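Molybdopterin molybdotransferase (Pyrococcus horikoshii, PDB 1UZ5) probably inserts molybdenum into adenylyl-molybdopterin, using molybdate and releasing AMP, in the biosynthesis of the molybdenum cofactor. Local coordinates at residues Ala99-Ser102 with Thr103-Leu107. Numbering follows the deposited sequence.
Sequences AYIS and TGAML. With SO4 (sulfate ion), chain B.
Ser102 and Ala105 close a type II beta turn at the end of strand 97-101: Ala105 N donates to Ser102 O over 3.0 Å, with an N-H...O angle of 158° and the donor tilted 30° from the carbonyl plane. Gly104 takes the third position with a positive phi, where a side chain would collide with Thr103 O. Past the turn, Ala105 packs beside Ile101, the residue before it. Ile101 CG1 lies 3.6 Å from Ala105 CB, and the extended Ile101 chain, with chi1 -174°, carries the terminal methyl onward over the returning backbone. There Ile101 CD1 is 3.6 Å from Met106 O and 3.9 Å from Leu107 CD1. Val83 of the adjacent strand 75-83 touches Ile101 and Ala105, and Val114 of strand 113-116 touches Ile101 and Leu107. Ser102 uses its two oxygens separately: the backbone O closes the turn, while Ser102 OG gives a hydrogen bond of 2.7 Å to O4 of a sulfate ion that probably came from the crystallisation medium, which Ala85 N also binds. Further bonds fix the turn externally, from Thr103 N to Asp57 OD1 and from Arg53 NE to Gly104 O. Together these features describe a type II turn with glycine at its third position, which takes the chain from strand 97-101 of the mixed sheet into the loop before strand 113-116, in the MoeA N-terminal region.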
ATOM      1  N   ALA A  99       7.624  20.716  42.904  1.00 20.12           N
ATOM      2  CA  ALA A  99       8.676  21.063  41.960  1.00 19.78           C
ATOM      3  C   ALA A  99       8.087  21.797  40.776  1.00 15.95           C
ATOM      4  O   ALA A  99       7.005  21.448  40.290  1.00 20.86           O
ATOM      5  CB  ALA A  99       9.384  19.807  41.474  1.00 19.54           C
ATOM      6  N   TYR A 100       8.773  22.838  40.325  1.00 15.51           N
ATOM      7  CA  TYR A 100       8.293  23.531  39.147  1.00 19.96           C
ATOM      8  C   TYR A 100       8.536  22.547  38.000  1.00 17.03           C
ATOM      9  O   TYR A 100       9.526  21.813  38.002  1.00 20.57           O
ATOM     10  CB  TYR A 100       9.088  24.805  38.867  1.00 23.13           C
ATOM     11  CG  TYR A 100       8.654  25.426  37.564  1.00 31.38           C
ATOM     12  CD1 TYR A 100       7.418  26.056  37.455  1.00 29.44           C
ATOM     13  CD2 TYR A 100       9.423  25.279  36.409  1.00 25.67           C
ATOM     14  CE1 TYR A 100       6.947  26.515  36.232  1.00 27.65           C
ATOM     15  CE2 TYR A 100       8.961  25.737  35.174  1.00 30.06           C
ATOM     16  CZ  TYR A 100       7.722  26.350  35.095  1.00 37.38           C
ATOM     17  OH  TYR A 100       7.242  26.777  33.879  1.00 37.12           O
ATOM     18  N   ILE A 101       7.638  22.521  37.028  1.00 20.14           N
ATOM     19  CA  ILE A 101       7.808  21.617  35.901  1.00 20.05           C
ATOM     20  C   ILE A 101       7.202  22.259  34.664  1.00 24.58           C
ATOM     21  O   ILE A 101       6.169  22.915  34.749  1.00 24.68           O
ATOM     22  CB  ILE A 101       7.128  20.250  36.176  1.00 20.83           C
ATOM     23  CG1 ILE A 101       7.449  19.264  35.052  1.00 22.28           C
ATOM     24  CG2 ILE A 101       5.611  20.425  36.302  1.00 23.84           C
ATOM     25  CD1 ILE A 101       7.100  17.829  35.398  1.00 17.36           C
ATOM     26  N   SER A 102       7.857  22.097  33.518  1.00 24.77           N
ATOM     27  CA  SER A 102       7.333  22.675  32.289  1.00 28.01           C
ATOM     28  C   SER A 102       6.603  21.617  31.475  1.00 23.70           C
ATOM     29  O   SER A 102       6.815  20.414  31.653  1.00 22.97           O
ATOM     30  CB  SER A 102       8.462  23.308  31.463  1.00 34.89           C
ATOM     31  OG  SER A 102       9.469  22.369  31.170  1.00 33.49           O
ATOM     32  N   THR A 103       5.725  22.071  30.588  1.00 25.63           N
ATOM     33  CA  THR A 103       4.955  21.164  29.754  1.00 25.45           C
ATOM     34  C   THR A 103       5.866  20.163  29.057  1.00 27.58           C
ATOM     35  O   THR A 103       6.928  20.528  28.562  1.00 29.68           O
ATOM     36  CB  THR A 103       4.165  21.940  28.684  1.00 27.36           C
ATOM     37  OG1 THR A 103       3.334  22.914  29.323  1.00 33.86           O
ATOM     38  CG2 THR A 103       3.293  20.996  27.874  1.00 27.88           C
ATOM     39  N   GLY A 104       5.445  18.899  29.038  1.00 27.98           N
ATOM     40  CA  GLY A 104       6.212  17.855  28.377  1.00 21.92           C
ATOM     41  C   GLY A 104       7.294  17.198  29.212  1.00 25.31           C
ATOM     42  O   GLY A 104       7.764  16.106  28.882  1.00 24.77           O
ATOM     43  N   ALA A 105       7.686  17.852  30.298  1.00 20.93           N
ATOM     44  CA  ALA A 105       8.741  17.328  31.164  1.00 19.40           C
ATOM     45  C   ALA A 105       8.284  16.146  32.026  1.00 19.22           C
ATOM     46  O   ALA A 105       7.091  15.978  32.294  1.00 22.30           O
ATOM     47  CB  ALA A 105       9.285  18.452  32.035  1.00 19.35           C
ATOM     48  N   MET A 106       9.246  15.335  32.457  1.00 15.23           N
ATOM     49  CA  MET A 106       8.973  14.154  33.271  1.00 16.19           C
ATOM     50  C   MET A 106       8.736  14.481  34.750  1.00 24.29           C
ATOM     51  O   MET A 106       9.505  15.218  35.357  1.00 18.82           O
ATOM     52  CB  MET A 106      10.142  13.182  33.158  1.00 17.51           C
ATOM     53  CG  MET A 106       9.955  11.873  33.893  1.00 16.38           C
ATOM     54  SD  MET A 106      11.281  10.719  33.495  1.00 25.11           S
ATOM     55  CE  MET A 106      11.170   9.537  34.885  1.00 25.60           C
ATOM     56  N   LEU A 107       7.683  13.923  35.337  1.00 19.88           N
ATOM     57  CA  LEU A 107       7.418  14.193  36.750  1.00 20.37           C
ATOM     58  C   LEU A 107       8.474  13.574  37.642  1.00 16.36           C
ATOM     59  O   LEU A 107       8.935  12.462  37.401  1.00 23.28           O
ATOM     60  CB  LEU A 107       6.048  13.650  37.174  1.00 15.07           C
ATOM     61  CG  LEU A 107       4.813  14.520  36.905  1.00 30.40           C
ATOM     62  CD1 LEU A 107       4.665  14.823  35.421  1.00 25.84           C
ATOM     63  CD2 LEU A 107       3.583  13.791  37.429  1.00 32.56           C
TER
HETATM   64  S   SO4 B1403      11.741  23.968  28.735  1.00 62.31           S
HETATM   65  O1  SO4 B1403      10.774  25.053  29.463  1.00 69.78           O
HETATM   66  O2  SO4 B1403      11.205  23.834  27.394  1.00 71.30           O
HETATM   67  O3  SO4 B1403      12.977  24.388  28.751  1.00 69.91           O
HETATM   68  O4  SO4 B1403      11.486  22.756  29.464  1.00 46.12           O